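Local coordinates for sulfotransferase (Mycobacterium tuberculosis, PDB 2ZQ5), which probably transfers a sulfuryl group from the donor PAPS to an acceptor that is not known, at residues Lys80-His85 / Ile219-Ala224; Ile90-Phe95 / Phe335-Ser340; Ala249-Thr254 / Glu298-Ala303. One frame throughout, in Å; residues are numbered along the deposited sequence.

In the fold
The contacts run from the edge of the chain to its interior. Contact 1 lies outermost with contact 2, each partly buried, whereas contact 3 is fully buried. Contacts 2 and 3 share one parallel sheet: strands 94-97 and 250-255 are neighbours, joined by F95 N to L250 O and V252 N to F95 O, and F335 of contact 2 packs on L250. Contact 1 touches neither; its nearest atoms are about 6 Å from those of contact 2. Chemistry follows place. A lone leucine in apolar contact closes contact 1, an arginine bonded to a helix-end carbonyl marks contact 2, and a phenylalanine ring beside a glutamine amide with water next to it fills contact 3.

Contact 1: residues Lys80-His85 / Ile219-Ala224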
loop_
_atom_site.group_PDB
_atom_site.type_symbol
_atom_site.label_atom_id
_atom_site.label_comp_id
_atom_site.label_asym_id
_atom_site.label_seq_id
_atom_site.Cartn_x
_atom_site.Cartn_y
_atom_site.Cartn_z
ATOM N N LYS A 80 -8.552 -15.480 -15.793
ATOM C CA LYS A 80 -8.919 -16.500 -16.774
ATOM C C LYS A 80 -10.043 -17.358 -16.212
ATOM O O LYS A 80 -10.942 -17.788 -16.938
ATOM C CB LYS A 80 -7.733 -17.407 -17.079
ATOM C CG LYS A 80 -6.605 -16.768 -17.844
ATOM C CD LYS A 80 -5.520 -17.804 -18.057
ATOM C CE LYS A 80 -4.337 -17.254 -18.814
ATOM N NZ LYS A 80 -3.274 -18.291 -18.906
ATOM N N GLN A 81 -9.974 -17.614 -14.912
ATOM C CA GLN A 81 -10.973 -18.425 -14.229
ATOM C C GLN A 81 -12.303 -17.695 -14.107
ATOM O O GLN A 81 -13.365 -18.318 -14.110
ATOM C CB GLN A 81 -10.482 -18.785 -12.827
ATOM C CG GLN A 81 -9.278 -19.703 -12.786
ATOM C CD GLN A 81 -8.719 -19.837 -11.384
ATOM O OE1 GLN A 81 -9.459 -20.066 -10.430
ATOM N NE2 GLN A 81 -7.405 -19.698 -11.253
ATOM N N TYR A 82 -12.233 -16.372 -13.994
ATOM C CA TYR A 82 -13.424 -15.547 -13.835
ATOM C C TYR A 82 -13.449 -14.392 -14.823
ATOM O O TYR A 82 -13.336 -13.232 -14.434
ATOM C CB TYR A 82 -13.474 -15.000 -12.408
ATOM C CG TYR A 82 -13.520 -16.084 -11.360
ATOM C CD1 TYR A 82 -14.722 -16.699 -11.022
ATOM C CD2 TYR A 82 -12.352 -16.530 -10.738
ATOM C CE1 TYR A 82 -14.767 -17.728 -10.089
ATOM C CE2 TYR A 82 -12.385 -17.563 -9.804
ATOM C CZ TYR A 82 -13.596 -18.157 -9.486
ATOM O OH TYR A 82 -13.638 -19.180 -8.569
ATOM N N PRO A 83 -13.609 -14.691 -16.120
ATOM C CA PRO A 83 -13.640 -13.625 -17.124
ATOM C C PRO A 83 -14.738 -12.586 -16.904
ATOM O O PRO A 83 -14.617 -11.449 -17.352
ATOM C CB PRO A 83 -13.807 -14.393 -18.435
ATOM C CG PRO A 83 -14.559 -15.619 -18.015
ATOM C CD PRO A 83 -13.855 -16.005 -16.738
ATOM N N GLU A 84 -15.800 -12.970 -16.203
ATOM C CA GLU A 84 -16.908 -12.057 -15.942
ATOM C C GLU A 84 -16.511 -10.863 -15.072
ATOM O O GLU A 84 -17.294 -9.931 -14.890
ATOM C CB GLU A 84 -18.070 -12.806 -15.281
ATOM C CG GLU A 84 -17.711 -13.454 -13.952
ATOM C CD GLU A 84 -17.251 -14.894 -14.094
ATOM O OE1 GLU A 84 -16.568 -15.217 -15.088
ATOM O OE2 GLU A 84 -17.567 -15.700 -13.197
ATOM N N HIS A 85 -15.298 -10.888 -14.528
ATOM C CA HIS A 85 -14.836 -9.784 -13.692
ATOM C C HIS A 85 -14.814 -8.480 -14.491
ATOM O O HIS A 85 -14.987 -7.399 -13.930
ATOM C CB HIS A 85 -13.430 -10.076 -13.152
ATOM C CG HIS A 85 -12.354 -10.002 -14.191
ATOM N ND1 HIS A 85 -11.677 -8.838 -14.484
ATOM C CD2 HIS A 85 -11.858 -10.944 -15.027
ATOM C CE1 HIS A 85 -10.809 -9.068 -15.454
ATOM N NE2 HIS A 85 -10.899 -10.338 -15.801
ATOM N N ILE A 219 -11.596 -9.383 -7.245
ATOM C CA ILE A 219 -11.833 -9.622 -5.831
ATOM C C ILE A 219 -13.252 -9.243 -5.420
ATOM O O ILE A 219 -13.847 -9.897 -4.562
ATOM C CB ILE A 219 -10.795 -8.852 -4.973
ATOM C CG1 ILE A 219 -9.394 -9.379 -5.291
ATOM C CG2 ILE A 219 -11.117 -9.004 -3.482
ATOM C CD1 ILE A 219 -8.271 -8.552 -4.694
ATOM N N GLY A 220 -13.802 -8.205 -6.048
ATOM C CA GLY A 220 -15.148 -7.768 -5.718
ATOM C C GLY A 220 -16.252 -8.342 -6.593
ATOM O O GLY A 220 -17.371 -7.831 -6.578
ATOM N N LEU A 221 -15.947 -9.407 -7.331
ATOM C CA LEU A 221 -16.912 -10.043 -8.231
ATOM C C LEU A 221 -18.230 -10.457 -7.576
ATOM O O LEU A 221 -19.286 -10.406 -8.215
ATOM C CB LEU A 221 -16.280 -11.271 -8.890
ATOM C CG LEU A 221 -17.170 -12.054 -9.861
ATOM C CD1 LEU A 221 -17.460 -11.199 -11.092
ATOM C CD2 LEU A 221 -16.479 -13.351 -10.261
ATOM N N ASN A 222 -18.171 -10.866 -6.313
ATOM C CA ASN A 222 -19.368 -11.296 -5.594
ATOM C C ASN A 222 -19.987 -10.195 -4.736
ATOM O O ASN A 222 -20.982 -10.429 -4.043
ATOM C CB ASN A 222 -19.046 -12.498 -4.698
ATOM C CG ASN A 222 -18.533 -13.691 -5.479
ATOM O OD1 ASN A 222 -19.073 -14.039 -6.530
ATOM N ND2 ASN A 222 -17.493 -14.335 -4.961
ATOM N N ASP A 223 -19.405 -9.001 -4.782
ATOM C CA ASP A 223 -19.882 -7.868 -3.992
ATOM C C ASP A 223 -19.984 -6.616 -4.858
ATOM O O ASP A 223 -19.697 -5.511 -4.400
ATOM C CB ASP A 223 -18.904 -7.599 -2.843
ATOM C CG ASP A 223 -18.839 -8.742 -1.850
ATOM O OD1 ASP A 223 -19.750 -8.838 -1.006
ATOM O OD2 ASP A 223 -17.883 -9.546 -1.916
ATOM N N ALA A 224 -20.410 -6.796 -6.102
ATOM C CA ALA A 224 -20.515 -5.699 -7.060
ATOM C C ALA A 224 -21.284 -4.467 -6.592
ATOM O O ALA A 224 -20.987 -3.351 -7.026
ATOM C CB ALA A 224 -21.115 -6.217 -8.359
#
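L221 occupies the second position of a type I beta turn, G220 to D223, and its side chain bridges to Y82, E84 and H85 at the end of helix 55-81, where the chain leaves the helix and enters a short 3-10 turn. The contact thus joins two helix exits, since the beta turn itself follows helix 206-219. The turn is closed by D223 N, which donates to G220 O at 3.0 Å. The nearest alpha carbons, H85 CA and L221 CA, are 5.8 Å apart, and the leucine does the reaching. Its CB points toward 80-85 and, with CG anti to N (chi1 180°), the two methyls come up against that segment. E84 CG lies near both, 3.7 Å from L221 CD1 and 3.9 Å from L221 CD2. CD1 also rests 4.0 Å from H85 CA, while CD2 approaches Y82 CD1 at 3.9 Å, obliquely to the ring. Both Y82 and E84 run across the leucine at about a right angle. Beyond the pair, Y82 also leans on P130 and L221 on V88, and D223 OD2 forms a salt bridge with R131. E84 has its CG wedged between its own backbone N and carbonyl carbon and bends again at chi2 (-92°); the carboxylate therefore folds back beside Y82, with OE2 in the ring plane at the edge, 3.7 Å from Y82 CD1.

Contact 2: residues Ile90-Phe95 / Phe335-Ser340; sequences IKRPIF and FGLTLS
R92 makes the polar half of this contact, and I94 with L337 the apolar half. By hydrogen bonding, R92 NH2 donates to F335 O at 3.0 Å, with an N-H...O angle of 153°. The oxygen sits at the guanidinium edge, a little out of its plane, and the donor is tilted 16° from the carbonyl plane. The second terminal nitrogen works through water: R92 NH1 gives a weak bond of 2.9 Å to a water that in turn donates to G336 O. Two consecutive carbonyls at the close of helix 324-334 thus see one arginine, whose positive charge would suit the negative end of the helix dipole. G336 takes positive phi (69°) to complete the Schellman motif that ends this helix. In R92, CG sits beside the backbone N, and the chain runs straight at chi2, then bends at chi3.

In van der Waals packing, L337 slides past R92 in the opposite direction and sets its CD2 obliquely against the guanidinium, 3.7 Å from R92 NH1. The apolar contact is L337 CD1 meeting I94 CD1 tip to tip at 4.1 Å.

Around this seam, the F335 ring lies on L250 and V252 of strand 250-255, and I94 and L337 both lean on R227 of strand 227-231. R92 N and R92 O are bonded to D248 and R227, placing the contact at the entry to strand 94-97, central in the parallel sheet, with L337 also touching Y332 of helix 324-334.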
loop_
_atom_site.group_PDB
_atom_site.type_symbol
_atom_site.label_atom_id
_atom_site.label_comp_id
_atom_site.label_asym_id
_atom_site.label_seq_id
_atom_site.Cartn_x
_atom_site.Cartn_y
_atom_site.Cartn_z
ATOM N N ILE A 90 -17.035 -0.246 -10.978
ATOM C CA ILE A 90 -16.563 0.276 -9.701
ATOM C C ILE A 90 -17.106 1.700 -9.621
ATOM O O ILE A 90 -16.601 2.597 -10.294
ATOM C CB ILE A 90 -15.019 0.318 -9.642
ATOM C CG1 ILE A 90 -14.437 -1.058 -9.982
ATOM C CG2 ILE A 90 -14.564 0.764 -8.257
ATOM C CD1 ILE A 90 -14.814 -2.159 -9.008
ATOM N N LYS A 91 -18.138 1.905 -8.808
ATOM C CA LYS A 91 -18.753 3.222 -8.690
ATOM C C LYS A 91 -18.354 4.025 -7.462
ATOM O O LYS A 91 -18.462 3.556 -6.328
ATOM C CB LYS A 91 -20.282 3.097 -8.734
ATOM C CG LYS A 91 -20.820 2.540 -10.046
ATOM C CD LYS A 91 -20.414 3.422 -11.220
ATOM C CE LYS A 91 -20.913 2.860 -12.544
ATOM N NZ LYS A 91 -20.496 3.711 -13.694
ATOM N N ARG A 92 -17.905 5.251 -7.716
ATOM C CA ARG A 92 -17.489 6.189 -6.679
ATOM C C ARG A 92 -16.741 5.557 -5.506
ATOM O O ARG A 92 -17.184 5.625 -4.354
ATOM C CB ARG A 92 -18.706 6.970 -6.165
ATOM C CG ARG A 92 -19.452 7.738 -7.258
ATOM C CD ARG A 92 -20.565 8.590 -6.660
ATOM N NE ARG A 92 -20.058 9.811 -6.035
ATOM C CZ ARG A 92 -20.672 10.451 -5.045
ATOM N NH1 ARG A 92 -21.812 9.981 -4.559
ATOM N NH2 ARG A 92 -20.154 11.564 -4.547
ATOM N N PRO A 93 -15.595 4.922 -5.789
ATOM C CA PRO A 93 -14.795 4.289 -4.736
ATOM C C PRO A 93 -14.150 5.358 -3.863
ATOM O O PRO A 93 -13.927 6.484 -4.317
ATOM C CB PRO A 93 -13.755 3.496 -5.526
ATOM C CG PRO A 93 -13.559 4.354 -6.762
ATOM C CD PRO A 93 -14.991 4.701 -7.116
ATOM N N ILE A 94 -13.866 5.010 -2.613
ATOM C CA ILE A 94 -13.216 5.933 -1.691
ATOM C C ILE A 94 -11.751 5.541 -1.546
ATOM O O ILE A 94 -11.430 4.372 -1.307
ATOM C CB ILE A 94 -13.869 5.904 -0.293
ATOM C CG1 ILE A 94 -15.301 6.434 -0.378
ATOM C CG2 ILE A 94 -13.046 6.737 0.687
ATOM C CD1 ILE A 94 -16.062 6.362 0.930
ATOM N N PHE A 95 -10.871 6.524 -1.709
ATOM C CA PHE A 95 -9.434 6.321 -1.578
ATOM C C PHE A 95 -8.898 7.161 -0.430
ATOM O O PHE A 95 -9.065 8.382 -0.413
ATOM C CB PHE A 95 -8.717 6.734 -2.865
ATOM C CG PHE A 95 -8.839 5.734 -3.978
ATOM C CD1 PHE A 95 -7.829 4.804 -4.201
ATOM C CD2 PHE A 95 -9.956 5.721 -4.806
ATOM C CE1 PHE A 95 -7.931 3.871 -5.237
ATOM C CE2 PHE A 95 -10.066 4.792 -5.845
ATOM C CZ PHE A 95 -9.053 3.869 -6.058
ATOM N N PHE A 335 -19.469 13.995 0.719
ATOM C CA PHE A 335 -19.605 13.258 -0.530
ATOM C C PHE A 335 -21.046 12.899 -0.886
ATOM O O PHE A 335 -21.293 12.220 -1.884
ATOM C CB PHE A 335 -18.754 11.983 -0.483
ATOM C CG PHE A 335 -17.269 12.238 -0.423
ATOM C CD1 PHE A 335 -16.665 13.155 -1.279
ATOM C CD2 PHE A 335 -16.468 11.523 0.458
ATOM C CE1 PHE A 335 -15.280 13.350 -1.256
ATOM C CE2 PHE A 335 -15.081 11.709 0.489
ATOM C CZ PHE A 335 -14.489 12.624 -0.371
ATOM N N GLY A 336 -21.995 13.357 -0.075
ATOM C CA GLY A 336 -23.395 13.072 -0.341
ATOM C C GLY A 336 -23.772 11.616 -0.144
ATOM O O GLY A 336 -24.644 11.093 -0.841
ATOM N N LEU A 337 -23.120 10.963 0.811
ATOM C CA LEU A 337 -23.385 9.560 1.104
ATOM C C LEU A 337 -24.224 9.416 2.369
ATOM O O LEU A 337 -24.086 10.197 3.310
ATOM C CB LEU A 337 -22.070 8.798 1.282
ATOM C CG LEU A 337 -21.032 8.909 0.162
ATOM C CD1 LEU A 337 -19.808 8.086 0.533
ATOM C CD2 LEU A 337 -21.621 8.422 -1.156
ATOM N N THR A 338 -25.089 8.409 2.385
ATOM C CA THR A 338 -25.941 8.152 3.537
ATOM C C THR A 338 -25.220 7.237 4.521
ATOM O O THR A 338 -24.713 6.182 4.138
ATOM C CB THR A 338 -27.262 7.478 3.110
ATOM O OG1 THR A 338 -27.960 8.332 2.196
ATOM C CG2 THR A 338 -28.145 7.210 4.322
ATOM N N LEU A 339 -25.163 7.652 5.782
ATOM C CA LEU A 339 -24.517 6.861 6.822
ATOM C C LEU A 339 -25.601 6.088 7.567
ATOM O O LEU A 339 -26.329 6.653 8.383
ATOM C CB LEU A 339 -23.761 7.775 7.789
ATOM C CG LEU A 339 -22.949 7.101 8.898
ATOM C CD1 LEU A 339 -21.902 6.173 8.294
ATOM C CD2 LEU A 339 -22.288 8.172 9.750
ATOM N N SER A 340 -25.702 4.793 7.277
ATOM C CA SER A 340 -26.711 3.932 7.890
ATOM C C SER A 340 -26.445 3.611 9.356
ATOM O O SER A 340 -25.342 3.812 9.861
ATOM C CB SER A 340 -26.818 2.620 7.110
ATOM O OG SER A 340 -25.693 1.792 7.358
HETATM O O HOH W 1 -24.334 11.130 -3.703
#

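Contact 3: residues Ala249-Thr254 / Glu298-Ala303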
loop_
_atom_site.group_PDB
_atom_site.type_symbol
_atom_site.label_atom_id
_atom_site.label_comp_id
_atom_site.label_asym_id
_atom_site.label_seq_id
_atom_site.Cartn_x
_atom_site.Cartn_y
_atom_site.Cartn_z
ATOM N N ALA A 249 -13.788 8.973 -8.410
ATOM C CA ALA A 249 -13.244 8.656 -7.093
ATOM C C ALA A 249 -13.462 9.730 -6.035
ATOM O O ALA A 249 -13.523 10.925 -6.336
ATOM C CB ALA A 249 -11.751 8.353 -7.205
ATOM N N LEU A 250 -13.586 9.278 -4.791
ATOM C CA LEU A 250 -13.754 10.156 -3.639
ATOM C C LEU A 250 -12.450 9.972 -2.873
ATOM O O LEU A 250 -12.166 8.887 -2.365
ATOM C CB LEU A 250 -14.951 9.705 -2.800
ATOM C CG LEU A 250 -16.267 9.609 -3.575
ATOM C CD1 LEU A 250 -17.363 9.096 -2.657
ATOM C CD2 LEU A 250 -16.634 10.977 -4.143
ATOM N N VAL A 251 -11.655 11.032 -2.799
ATOM C CA VAL A 251 -10.351 10.963 -2.153
ATOM C C VAL A 251 -10.287 11.707 -0.826
ATOM O O VAL A 251 -10.653 12.879 -0.745
ATOM C CB VAL A 251 -9.273 11.530 -3.096
ATOM C CG1 VAL A 251 -7.895 11.340 -2.491
ATOM C CG2 VAL A 251 -9.361 10.846 -4.453
ATOM N N VAL A 252 -9.811 11.013 0.205
ATOM C CA VAL A 252 -9.670 11.583 1.541
ATOM C C VAL A 252 -8.198 11.579 1.933
ATOM O O VAL A 252 -7.557 10.528 1.939
ATOM C CB VAL A 252 -10.444 10.763 2.602
ATOM C CG1 VAL A 252 -10.287 11.405 3.972
ATOM C CG2 VAL A 252 -11.909 10.667 2.221
ATOM N N GLN A 253 -7.670 12.754 2.258
ATOM C CA GLN A 253 -6.276 12.876 2.666
ATOM C C GLN A 253 -6.179 13.255 4.137
ATOM O O GLN A 253 -6.842 14.189 4.593
ATOM C CB GLN A 253 -5.556 13.936 1.831
ATOM C CG GLN A 253 -4.104 14.145 2.251
ATOM C CD GLN A 253 -3.411 15.222 1.449
ATOM O OE1 GLN A 253 -4.030 16.205 1.048
ATOM N NE2 GLN A 253 -2.113 15.051 1.224
ATOM N N THR A 254 -5.352 12.525 4.875
ATOM C CA THR A 254 -5.154 12.810 6.288
ATOM C C THR A 254 -3.997 13.791 6.422
ATOM O O THR A 254 -3.093 13.820 5.584
ATOM C CB THR A 254 -4.838 11.531 7.081
ATOM O OG1 THR A 254 -3.735 10.850 6.471
ATOM C CG2 THR A 254 -6.050 10.616 7.115
ATOM N N GLU A 298 3.814 17.110 -2.118
ATOM C CA GLU A 298 3.862 18.157 -3.131
ATOM C C GLU A 298 3.175 17.692 -4.411
ATOM O O GLU A 298 2.389 18.431 -5.005
ATOM C CB GLU A 298 5.314 18.551 -3.414
ATOM C CG GLU A 298 5.483 19.745 -4.351
ATOM C CD GLU A 298 5.242 19.394 -5.806
ATOM O OE1 GLU A 298 5.750 18.345 -6.251
ATOM O OE2 GLU A 298 4.559 20.172 -6.507
ATOM N N ARG A 299 3.455 16.461 -4.831
ATOM C CA ARG A 299 2.843 15.926 -6.045
ATOM C C ARG A 299 1.328 15.805 -5.918
ATOM O O ARG A 299 0.601 16.013 -6.890
ATOM C CB ARG A 299 3.446 14.560 -6.388
ATOM C CG ARG A 299 4.902 14.608 -6.861
ATOM C CD ARG A 299 5.036 15.243 -8.241
ATOM N NE ARG A 299 4.813 16.687 -8.218
ATOM C CZ ARG A 299 4.629 17.438 -9.300
ATOM N NH1 ARG A 299 4.638 16.889 -10.509
ATOM N NH2 ARG A 299 4.433 18.742 -9.174
ATOM N N PHE A 300 0.847 15.466 -4.723
ATOM C CA PHE A 300 -0.591 15.344 -4.509
ATOM C C PHE A 300 -1.228 16.725 -4.637
ATOM O O PHE A 300 -2.247 16.877 -5.301
ATOM C CB PHE A 300 -0.891 14.769 -3.122
ATOM C CG PHE A 300 -2.339 14.404 -2.917
ATOM C CD1 PHE A 300 -2.896 13.312 -3.573
ATOM C CD2 PHE A 300 -3.146 15.158 -2.064
ATOM C CE1 PHE A 300 -4.234 12.969 -3.386
ATOM C CE2 PHE A 300 -4.491 14.824 -1.867
ATOM C CZ PHE A 300 -5.035 13.725 -2.531
ATOM N N ASN A 301 -0.624 17.729 -4.006
ATOM C CA ASN A 301 -1.156 19.090 -4.090
ATOM C C ASN A 301 -1.181 19.593 -5.529
ATOM O O ASN A 301 -2.174 20.161 -5.979
ATOM C CB ASN A 301 -0.322 20.068 -3.258
ATOM C CG ASN A 301 -0.565 19.935 -1.775
ATOM O OD1 ASN A 301 -1.589 19.404 -1.347
ATOM N ND2 ASN A 301 0.367 20.441 -0.977
ATOM N N ALA A 302 -0.082 19.390 -6.247
ATOM C CA ALA A 302 0.018 19.855 -7.625
ATOM C C ALA A 302 -1.028 19.230 -8.537
ATOM O O ALA A 302 -1.646 19.921 -9.347
ATOM C CB ALA A 302 1.422 19.578 -8.172
ATOM N N ALA A 303 -1.234 17.925 -8.397
ATOM C CA ALA A 303 -2.188 17.208 -9.229
ATOM C C ALA A 303 -3.648 17.438 -8.856
ATOM O O ALA A 303 -4.517 17.496 -9.720
ATOM C CB ALA A 303 -1.879 15.716 -9.194
HETATM O O HOH W 2 -0.607 17.201 -0.113
HETATM O O HOH W 3 -3.690 18.498 -0.311
#
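Strand 250-255 and helix 282-304 stand well apart here, 9.5 Å at the nearest alpha carbons, Q253 CA and F300 CA, and side chains fill the gap. V251 and Q253, two residues of one strand side, are turned to the helix and face F300, while V252 between them points away. F300 bridges most of the distance: its CG is anti to the backbone N (chi1 -170°), which carries the ring out from the helix to the sheet. V251 CG1 meets the ring at its edge, near the plane, 3.7 Å from F300 CZ. Q253, extended along its whole chain, slides past F300 in the opposite direction. Its amide plane is turned 65° from the ring, with Q253 OE1 3.3 Å from F300 CE2 and Q253 NE2 3.4 Å from F300 CD2. Water serves both ends of the buried amide: Q253 NE2 donates to one water at 2.9 Å, and Q253 OE1 lies 2.7 Å from a second. The first water makes at most a weak bond to N301 OD1 of the helix; a bridge through the second is doubtful. Elsewhere F300 touches L236, L239 and F312. Helix 282-304 lies in the connection between the parallel neighbours 250-255 and 312-316, so the contact packs one helix of a beta-alpha-beta crossover onto its first strand, as in the three-layer alpha/beta fold of P-loop-related sulfotransferases.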